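Local coordinates for protein endoglucanase (Clostridium thermocellum, PDB 2EO7) that probably hydrolyses beta-1,4-glucan chains as a cellulase and xyloglucanase, the chain being the family 44 catalytic part of a longer, multidomain enzyme, at residues L109-Y114 / S182-P187; V202-L207 / P245-E250; G415-T420 / K445-L450. All coordinates share one frame; numbering follows the deposited sequence. Where two conformers were deposited one is given.

Contact 1 of 3, residues L109-Y114 / S182-P187. With BGC (beta-D-glucopyranose), chain B.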
loop_
_atom_site.group_PDB
_atom_site.type_symbol
_atom_site.label_atom_id
_atom_site.label_comp_id
_atom_site.label_asym_id
_atom_site.label_seq_id
_atom_site.Cartn_x
_atom_site.Cartn_y
_atom_site.Cartn_z
ATOM N N LEU A 109 7.818 -4.381 -12.213
ATOM C CA LEU A 109 8.722 -4.671 -13.321
ATOM C C LEU A 109 10.098 -4.912 -12.706
ATOM O O LEU A 109 10.365 -4.507 -11.561
ATOM C CB LEU A 109 8.759 -3.511 -14.304
ATOM C CG LEU A 109 7.406 -3.338 -15.009
ATOM C CD1 LEU A 109 7.510 -2.152 -15.956
ATOM C CD2 LEU A 109 7.032 -4.616 -15.783
ATOM N N GLN A 110 10.975 -5.543 -13.476
ATOM C CA GLN A 110 12.279 -5.942 -12.971
ATOM C C GLN A 110 13.428 -4.992 -13.268
ATOM O O GLN A 110 13.682 -4.644 -14.420
ATOM C CB GLN A 110 12.574 -7.349 -13.502
ATOM C CG GLN A 110 11.548 -8.412 -13.036
ATOM C CD GLN A 110 10.102 -8.107 -13.457
ATOM O OE1 GLN A 110 9.812 -7.898 -14.638
ATOM N NE2 GLN A 110 9.194 -8.092 -12.484
ATOM N N ALA A 111 14.133 -4.578 -12.217
ATOM C CA ALA A 111 15.235 -3.646 -12.394
ATOM C C ALA A 111 16.539 -4.015 -11.690
ATOM O O ALA A 111 17.584 -3.445 -12.009
ATOM C CB ALA A 111 14.788 -2.244 -11.965
ATOM N N ALA A 112 16.500 -4.951 -10.743
ATOM C CA ALA A 112 17.731 -5.327 -10.040
ATOM C C ALA A 112 18.790 -5.741 -11.054
ATOM O O ALA A 112 19.983 -5.573 -10.806
ATOM C CB ALA A 112 17.475 -6.447 -9.033
ATOM N N GLY A 113 18.368 -6.290 -12.192
ATOM C CA GLY A 113 19.348 -6.597 -13.217
ATOM C C GLY A 113 19.233 -7.892 -13.991
ATOM O O GLY A 113 19.598 -7.935 -15.169
ATOM N N TYR A 114 18.754 -8.934 -13.331
ATOM C CA TYR A 114 18.629 -10.251 -13.940
ATOM C C TYR A 114 17.377 -10.936 -13.448
ATOM O O TYR A 114 16.847 -10.592 -12.390
ATOM C CB TYR A 114 19.824 -11.112 -13.545
ATOM C CG TYR A 114 21.126 -10.572 -14.045
ATOM C CD1 TYR A 114 21.636 -10.980 -15.275
ATOM C CD2 TYR A 114 21.827 -9.608 -13.318
ATOM C CE1 TYR A 114 22.819 -10.429 -15.783
ATOM C CE2 TYR A 114 23.006 -9.049 -13.813
ATOM C CZ TYR A 114 23.489 -9.465 -15.049
ATOM O OH TYR A 114 24.630 -8.896 -15.565
ATOM N N SER A 182 5.603 -0.842 -11.040
ATOM C CA SER A 182 6.552 -0.487 -9.993
ATOM C C SER A 182 7.971 -0.759 -10.445
ATOM O O SER A 182 8.232 -1.749 -11.138
ATOM C CB SER A 182 6.277 -1.315 -8.729
ATOM O OG SER A 182 7.241 -1.031 -7.720
ATOM N N ILE A 183 8.888 0.127 -10.066
ATOM C CA ILE A 183 10.297 -0.040 -10.400
ATOM C C ILE A 183 10.857 -1.052 -9.393
ATOM O O ILE A 183 11.435 -0.676 -8.369
ATOM C CB ILE A 183 11.087 1.291 -10.253
ATOM C CG1 ILE A 183 10.447 2.393 -11.105
ATOM C CG2 ILE A 183 12.552 1.080 -10.662
ATOM C CD1 ILE A 183 10.450 2.123 -12.596
ATOM N N ASP A 184 10.653 -2.333 -9.678
ATOM C CA ASP A 184 11.133 -3.410 -8.823
ATOM C C ASP A 184 10.592 -3.341 -7.377
ATOM O O ASP A 184 9.491 -2.818 -7.136
ATOM C CB ASP A 184 12.679 -3.449 -8.862
ATOM C CG ASP A 184 13.253 -4.848 -8.616
ATOM O OD1 ASP A 184 13.198 -5.325 -7.456
ATOM O OD2 ASP A 184 13.764 -5.475 -9.581
ATOM N N ASN A 185 11.363 -3.872 -6.433
ATOM C CA ASN A 185 10.932 -3.973 -5.031
ATOM C C ASN A 185 12.111 -3.825 -4.063
ATOM O O ASN A 185 13.114 -4.512 -4.213
ATOM C CB ASN A 185 10.323 -5.372 -4.811
ATOM C CG ASN A 185 9.792 -5.587 -3.393
ATOM O OD1 ASN A 185 8.783 -5.011 -3.019
ATOM N ND2 ASN A 185 10.473 -6.429 -2.606
ATOM N N GLU A 186 11.978 -2.936 -3.082
ATOM C CA GLU A 186 12.997 -2.757 -2.034
ATOM C C GLU A 186 14.438 -2.826 -2.526
ATOM O O GLU A 186 15.206 -3.714 -2.134
ATOM C CB GLU A 186 12.750 -3.802 -0.932
ATOM C CG GLU A 186 11.314 -3.692 -0.363
ATOM C CD GLU A 186 11.026 -4.598 0.823
ATOM O OE1 GLU A 186 11.830 -5.528 1.105
ATOM O OE2 GLU A 186 9.970 -4.371 1.474
ATOM N N PRO A 187 14.840 -1.854 -3.361
ATOM C CA PRO A 187 16.197 -1.811 -3.910
ATOM C C PRO A 187 17.316 -1.787 -2.881
ATOM O O PRO A 187 18.368 -2.398 -3.107
ATOM C CB PRO A 187 16.187 -0.562 -4.794
ATOM C CG PRO A 187 15.136 0.334 -4.140
ATOM C CD PRO A 187 14.051 -0.679 -3.788
HETATM C C2 BGC B . 8.323 -7.413 0.929
HETATM C C3 BGC B . 7.952 -8.899 1.032
HETATM C C4 BGC B . 8.286 -9.461 2.419
HETATM C C5 BGC B . 7.568 -8.439 3.283
HETATM C C6 BGC B . 7.477 -8.989 4.712
HETATM C C1 BGC B . 9.135 -6.933 2.136
HETATM O O1 BGC B . 10.468 -7.380 2.410
HETATM O O2 BGC B . 8.798 -6.941 -0.334
HETATM O O3 BGC B . 8.389 -9.713 -0.058
HETATM O O4 BGC B . 7.672 -10.762 2.599
HETATM O O5 BGC B . 8.267 -7.166 3.264
HETATM O O6 BGC B . 6.347 -8.441 5.399
#
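Asp-184 OD2 is held by two successive backbone N-H groups of the loop that leaves strand 104-109. Ala-111 N lies 2.8 Å from Asp-184 OD2 on the anti lone pair, and the bond is nearly straight, 171° at the hydrogen. The second donor, Ala-112 N, is 3.0 Å from Asp-184 OD2 but comes from above the carboxylate plane, 53° out of it. With CG anti to the backbone N (chi1 -151°), the carboxylate reaches across to the loop, and Asp-184 CB also touches Ala-111 CB. The other oxygen serves its own chain: Asn-185 N is 2.6 Å from Asp-184 OD1, which also bonds to Thr-49 OG1 and Trp-190 NE1. So many partners around a buried acid fix its rotation and would probably favour the charged form.

Just before the loop the backbones pair as parallel strands. Leu-109 N bonds to Ser-182 O at 2.9 Å, whereas the return bond from Asp-184 N to Leu-109 O is weak and bent, as strand 180-183 ends in an inverse gamma turn at Ile-183.

The next two residues reach the sugar. Asn-185 ND2 donates to glucose O2 at 2.9 Å, while its OD1 is tied to Arg-42. Glucose O1 donates to Glu-186 OE1 at 2.6 Å, and His-283 holds Glu-186 OE2. An Asn-Glu pair directly after the fourth strand of the (beta/alpha)8 barrel, meeting the anomeric end of a bound sugar, is consistent with an active site of the kind seen in clan GH-A hydrolases.

Contact 2 of 3, residues V202-L207 / P245-E250; sequences VTAKEL and PDWGTE
The tight part of this contact is the Asp-246 carboxylate, set against the start of helix 204-221. Its two oxygens use their syn lone pairs on consecutive backbone donors: Ala-204 N is 2.8 Å from Asp-246 OD1 and Lys-205 N is 3.0 Å from Asp-246 OD2. Lys-205 NZ then takes the anti lone pair of Asp-246 OD2 in a 2.7 Å salt bridge. The helix's own N-cap is Thr-203, whose OG1 accepts from Glu-206 N; Asp-246 complements it from another segment, and the helix end probably stabilises its charge. Ala-204 CB completes the packed side, 3.5 Å from Asp-246 OD1, and touches the Trp-247 ring edge lightly.

Toward solvent, the aliphatic part of Lys-205 still packs closely across Glu-250 (Lys-205 CG to Glu-250 CD 3.4 Å). The charged ends are looser: Lys-205 NZ stays 4.3 Å from Glu-250 OE2, and a water bridges the two, also donating to Thr-249 OG1.

Glu-250 OE1 bonds to Tyr-260 of helix 257-272, which also covers Ala-204; Val-202 packs on Trp-190 of helix 190-193. Asp-246, at the N-cap position of helix 247-250, thus ties the segment following strand 226-232 and helix 235-240 to the N-terminus of helix 204-221.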
loop_
_atom_site.group_PDB
_atom_site.type_symbol
_atom_site.label_atom_id
_atom_site.label_comp_id
_atom_site.label_asym_id
_atom_site.label_seq_id
_atom_site.Cartn_x
_atom_site.Cartn_y
_atom_site.Cartn_z
ATOM N N VAL A 202 23.081 -1.355 -3.540
ATOM C CA VAL A 202 22.664 -0.397 -4.550
ATOM C C VAL A 202 23.138 1.023 -4.239
ATOM O O VAL A 202 23.159 1.449 -3.083
ATOM C CB VAL A 202 21.119 -0.395 -4.695
ATOM C CG1 VAL A 202 20.474 0.272 -3.478
ATOM C CG2 VAL A 202 20.712 0.308 -5.997
ATOM N N THR A 203 23.533 1.759 -5.272
ATOM C CA THR A 203 23.956 3.138 -5.062
ATOM C C THR A 203 22.797 4.060 -5.408
ATOM O O THR A 203 21.879 3.680 -6.141
ATOM C CB THR A 203 25.156 3.517 -5.952
ATOM O OG1 THR A 203 24.795 3.367 -7.332
ATOM C CG2 THR A 203 26.362 2.620 -5.630
ATOM N N ALA A 204 22.831 5.276 -4.876
ATOM C CA ALA A 204 21.783 6.243 -5.176
ATOM C C ALA A 204 21.805 6.541 -6.680
ATOM O O ALA A 204 20.759 6.609 -7.330
ATOM C CB ALA A 204 22.017 7.537 -4.370
ATOM N N LYS A 205 23.005 6.706 -7.236
ATOM C CA LYS A 205 23.126 6.999 -8.661
ATOM C C LYS A 205 22.543 5.877 -9.513
ATOM O O LYS A 205 21.830 6.135 -10.481
ATOM C CB LYS A 205 24.591 7.225 -9.044
ATOM C CG LYS A 205 25.152 8.566 -8.580
ATOM C CD LYS A 205 26.571 8.800 -9.135
ATOM C CE LYS A 205 27.527 7.670 -8.747
ATOM N NZ LYS A 205 27.652 7.467 -7.276
ATOM N N GLU A 206 22.848 4.636 -9.148
ATOM C CA GLU A 206 22.344 3.484 -9.890
ATOM C C GLU A 206 20.821 3.453 -9.869
ATOM O O GLU A 206 20.178 3.234 -10.902
ATOM C CB GLU A 206 22.846 2.173 -9.279
ATOM C CG GLU A 206 22.246 0.932 -9.926
ATOM C CD GLU A 206 22.457 -0.321 -9.097
ATOM O OE1 GLU A 206 23.299 -0.276 -8.169
ATOM O OE2 GLU A 206 21.785 -1.347 -9.372
ATOM N N LEU A 207 20.243 3.660 -8.690
ATOM C CA LEU A 207 18.788 3.605 -8.585
ATOM C C LEU A 207 18.115 4.678 -9.438
ATOM O O LEU A 207 17.118 4.398 -10.106
ATOM C CB LEU A 207 18.354 3.708 -7.117
ATOM C CG LEU A 207 16.854 3.578 -6.840
ATOM C CD1 LEU A 207 16.322 2.270 -7.458
ATOM C CD2 LEU A 207 16.617 3.585 -5.330
ATOM N N PRO A 245 26.416 3.305 -0.641
ATOM C CA PRO A 245 27.841 3.613 -0.803
ATOM C C PRO A 245 28.184 5.025 -1.252
ATOM O O PRO A 245 29.227 5.552 -0.873
ATOM C CB PRO A 245 28.319 2.562 -1.810
ATOM C CG PRO A 245 27.387 1.424 -1.596
ATOM C CD PRO A 245 26.053 2.090 -1.392
ATOM N N ASP A 246 27.314 5.637 -2.052
ATOM C CA ASP A 246 27.568 6.980 -2.553
ATOM C C ASP A 246 26.712 8.077 -1.911
ATOM O O ASP A 246 26.724 9.220 -2.364
ATOM C CB ASP A 246 27.375 7.005 -4.084
ATOM C CG ASP A 246 25.940 6.695 -4.507
ATOM O OD1 ASP A 246 25.167 6.170 -3.680
ATOM O OD2 ASP A 246 25.592 6.964 -5.677
ATOM N N TRP A 247 25.990 7.749 -0.846
ATOM C CA TRP A 247 25.133 8.750 -0.222
ATOM C C TRP A 247 25.909 9.925 0.361
ATOM O O TRP A 247 25.386 11.034 0.436
ATOM C CB TRP A 247 24.248 8.102 0.847
ATOM C CG TRP A 247 23.227 9.047 1.431
ATOM C CD1 TRP A 247 23.077 9.375 2.755
ATOM C CD2 TRP A 247 22.239 9.801 0.715
ATOM N NE1 TRP A 247 22.059 10.288 2.902
ATOM C CE2 TRP A 247 21.527 10.567 1.669
ATOM C CE3 TRP A 247 21.886 9.907 -0.643
ATOM C CZ2 TRP A 247 20.480 11.428 1.312
ATOM C CZ3 TRP A 247 20.839 10.769 -0.995
ATOM C CH2 TRP A 247 20.154 11.513 -0.021
ATOM N N GLY A 248 27.158 9.690 0.751
ATOM C CA GLY A 248 27.963 10.767 1.310
ATOM C C GLY A 248 28.155 11.903 0.319
ATOM O O GLY A 248 28.254 13.071 0.700
ATOM N N THR A 249 28.213 11.558 -0.964
ATOM C CA THR A 249 28.382 12.547 -2.016
ATOM C C THR A 249 27.047 12.957 -2.631
ATOM O O THR A 249 26.712 14.143 -2.687
ATOM C CB THR A 249 29.314 12.008 -3.128
ATOM O OG1 THR A 249 28.883 10.700 -3.523
ATOM C CG2 THR A 249 30.740 11.912 -2.622
ATOM N N GLU A 250 26.270 11.977 -3.077
ATOM C CA GLU A 250 24.979 12.267 -3.694
ATOM C C GLU A 250 24.014 12.998 -2.769
ATOM O O GLU A 250 23.254 13.861 -3.213
ATOM C CB GLU A 250 24.329 10.967 -4.167
ATOM C CG GLU A 250 25.066 10.317 -5.313
ATOM C CD GLU A 250 25.226 11.271 -6.475
ATOM O OE1 GLU A 250 24.197 11.738 -7.014
ATOM O OE2 GLU A 250 26.382 11.557 -6.845
HETATM O O HOH W 1 28.520 10.267 -6.254
#

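Contact 3 of 3, residues G415-T420 / K445-L450; sequences GKFGDT and KLHIIL
Phe-417, in the loop before strand 420-426, packs through the CD1-CE1 part of its ring on strand 442-452 of the mostly antiparallel beta sheet, apart from the parallel barrel sheet. Phe-417 CE1 comes to 3.3 Å from Ile-449 CG1, a close apolar approach at an oblique angle to the ring, and Phe-417 CD1 is 3.7 Å from His-447 CB. The backbone of Ile-448 comes to the same ring near its plane, with Phe-417 CE1 4.2 Å from Ile-448 N. Placing CG anti to the backbone N (chi1 -166°) carries the phenyl past His-447 to Ile-449, the two side chains of Phe-417 and His-447 running antiparallel alongside each other.

The imidazole packs against the loop backbone. The peptide joining Phe-417 to Gly-418 covers one face of the His-447 ring, with Gly-418 N 3.8 Å from His-447 CG and displaced toward the rim. Lys-416 O approaches obliquely, 3.2 Å from His-447 CE1.

A second shell positions both rings. His-447 ND1 bonds to His-511 NE2 on the adjacent strand 508-514, the two imidazole planes standing at about 70°, while the backbone of His-447 pairs with Ser-437 on the other neighbouring strand, 432-439. Phe-417 is edge-to-face with Tyr-407 of helix 398-408, to whose backbone its own is also bonded, and it touches Tyr-435 and Ser-437. Farther along, Asp-419 and Thr-420 oppose Ile-438 in a classic beta bulge, and their side chains bind the backbone of Gly-440.

Across the two segments the chemistry is therefore van der Waals packing of rings, aliphatic carbon and peptide. The orientation of the imidazole is set by its bond to His-511, outside the two segments; that bond implies that one ring nitrogen accepts, so at least one of the two imidazoles is probably neutral.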
loop_
_atom_site.group_PDB
_atom_site.type_symbol
_atom_site.label_atom_id
_atom_site.label_comp_id
_atom_site.label_asym_id
_atom_site.label_seq_id
_atom_site.Cartn_x
_atom_site.Cartn_y
_atom_site.Cartn_z
ATOM N N GLY A 415 -22.027 -1.897 -0.092
ATOM C CA GLY A 415 -22.088 -0.599 0.570
ATOM C C GLY A 415 -20.681 -0.163 0.930
ATOM O O GLY A 415 -19.897 -0.966 1.433
ATOM N N LYS A 416 -20.347 1.096 0.672
ATOM C CA LYS A 416 -18.999 1.560 0.970
ATOM C C LYS A 416 -18.951 2.971 1.548
ATOM O O LYS A 416 -19.908 3.741 1.459
ATOM C CB LYS A 416 -18.144 1.488 -0.296
ATOM C CG LYS A 416 -18.649 2.353 -1.437
ATOM C CD LYS A 416 -17.819 2.097 -2.697
ATOM C CE LYS A 416 -18.165 3.073 -3.809
ATOM N NZ LYS A 416 -19.586 2.953 -4.225
ATOM N N PHE A 417 -17.819 3.292 2.159
ATOM C CA PHE A 417 -17.591 4.609 2.736
ATOM C C PHE A 417 -17.651 5.623 1.590
ATOM O O PHE A 417 -17.379 5.275 0.441
ATOM C CB PHE A 417 -16.198 4.606 3.372
ATOM C CG PHE A 417 -15.918 5.757 4.293
ATOM C CD1 PHE A 417 -16.707 5.988 5.429
ATOM C CD2 PHE A 417 -14.791 6.558 4.078
ATOM C CE1 PHE A 417 -16.372 7.004 6.346
ATOM C CE2 PHE A 417 -14.444 7.573 4.988
ATOM C CZ PHE A 417 -15.242 7.794 6.127
ATOM N N GLY A 418 -17.993 6.868 1.905
ATOM C CA GLY A 418 -18.055 7.909 0.884
ATOM C C GLY A 418 -16.678 8.163 0.290
ATOM O O GLY A 418 -15.654 7.836 0.911
ATOM N N ASP A 419 -16.641 8.750 -0.905
ATOM C CA ASP A 419 -15.376 9.016 -1.571
ATOM C C ASP A 419 -14.895 10.463 -1.423
ATOM O O ASP A 419 -13.907 10.856 -2.038
ATOM C CB ASP A 419 -15.480 8.624 -3.054
ATOM C CG ASP A 419 -16.583 9.368 -3.775
ATOM O OD1 ASP A 419 -17.342 10.108 -3.114
ATOM O OD2 ASP A 419 -16.686 9.222 -5.011
ATOM N N THR A 420 -15.601 11.253 -0.617
ATOM C CA THR A 420 -15.202 12.639 -0.354
ATOM C C THR A 420 -15.088 12.846 1.159
ATOM O O THR A 420 -16.075 12.785 1.885
ATOM C CB THR A 420 -16.227 13.656 -0.963
ATOM O OG1 THR A 420 -16.230 13.513 -2.386
ATOM C CG2 THR A 420 -15.855 15.106 -0.615
ATOM N N LYS A 445 -26.211 11.688 2.219
ATOM C CA LYS A 445 -25.872 10.534 3.053
ATOM C C LYS A 445 -24.498 10.813 3.642
ATOM O O LYS A 445 -23.550 11.074 2.904
ATOM C CB LYS A 445 -25.848 9.246 2.232
ATOM C CG LYS A 445 -27.244 8.806 1.784
ATOM C CD LYS A 445 -27.185 7.477 1.061
ATOM C CE LYS A 445 -28.573 6.990 0.678
ATOM N NZ LYS A 445 -28.489 5.630 0.067
ATOM N N LEU A 446 -24.408 10.795 4.967
ATOM C CA LEU A 446 -23.154 11.071 5.650
ATOM C C LEU A 446 -22.637 9.801 6.290
ATOM O O LEU A 446 -23.330 9.179 7.097
ATOM C CB LEU A 446 -23.361 12.168 6.705
ATOM C CG LEU A 446 -22.192 12.495 7.643
ATOM C CD1 LEU A 446 -20.963 13.002 6.845
ATOM C CD2 LEU A 446 -22.647 13.562 8.641
ATOM N N HIS A 447 -21.420 9.419 5.908
ATOM C CA HIS A 447 -20.777 8.212 6.413
ATOM C C HIS A 447 -19.787 8.558 7.518
ATOM O O HIS A 447 -19.023 9.507 7.399
ATOM C CB HIS A 447 -20.036 7.506 5.268
ATOM C CG HIS A 447 -20.942 6.893 4.242
ATOM N ND1 HIS A 447 -21.210 5.543 4.200
ATOM C CD2 HIS A 447 -21.644 7.448 3.224
ATOM C CE1 HIS A 447 -22.038 5.290 3.200
ATOM N NE2 HIS A 447 -22.317 6.429 2.591
ATOM N N ILE A 448 -19.820 7.786 8.601
ATOM C CA ILE A 448 -18.915 8.020 9.712
ATOM C C ILE A 448 -18.297 6.706 10.179
ATOM O O ILE A 448 -19.021 5.752 10.452
ATOM C CB ILE A 448 -19.655 8.643 10.926
ATOM C CG1 ILE A 448 -20.374 9.935 10.519
ATOM C CG2 ILE A 448 -18.659 8.937 12.040
ATOM C CD1 ILE A 448 -21.388 10.431 11.562
ATOM N N ILE A 449 -16.968 6.636 10.194
ATOM C CA ILE A 449 -16.298 5.465 10.748
ATOM C C ILE A 449 -15.970 5.933 12.175
ATOM O O ILE A 449 -15.308 6.957 12.365
ATOM C CB ILE A 449 -14.978 5.127 10.019
ATOM C CG1 ILE A 449 -15.255 4.752 8.560
ATOM C CG2 ILE A 449 -14.254 4.003 10.759
ATOM C CD1 ILE A 449 -16.006 3.457 8.363
ATOM N N LEU A 450 -16.459 5.204 13.170
ATOM C CA LEU A 450 -16.232 5.562 14.571
ATOM C C LEU A 450 -15.544 4.406 15.261
ATOM O O LEU A 450 -16.077 3.298 15.311
ATOM C CB LEU A 450 -17.573 5.867 15.258
ATOM C CG LEU A 450 -17.524 6.160 16.756
ATOM C CD1 LEU A 450 -16.774 7.460 17.010
ATOM C CD2 LEU A 450 -18.944 6.234 17.287
#

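Contacts 1 and 2 belong to the TIM barrel and touch: their centres are 16 Å apart, and Pro-187 O lies 3.4 Å from Val-202 CG1, while Pro-187 CG packs 3.8 Å from Leu-207 CD2. Contact 1 lines the sugar cleft, where Asn-46 and Glu-359 also bond the glucose unit; contact 2 stands back from it, the Val-202 side chain being about 14 Å from a bound glucose. Lys-210 connects the pair further, bonding to Ala-111 O and to Glu-206. Contact 3 lies in the separate beta-sheet region on the opposite side of the chain's centre, its nearest atoms about 24 Å from contact 1 and about 32 Å from contact 2.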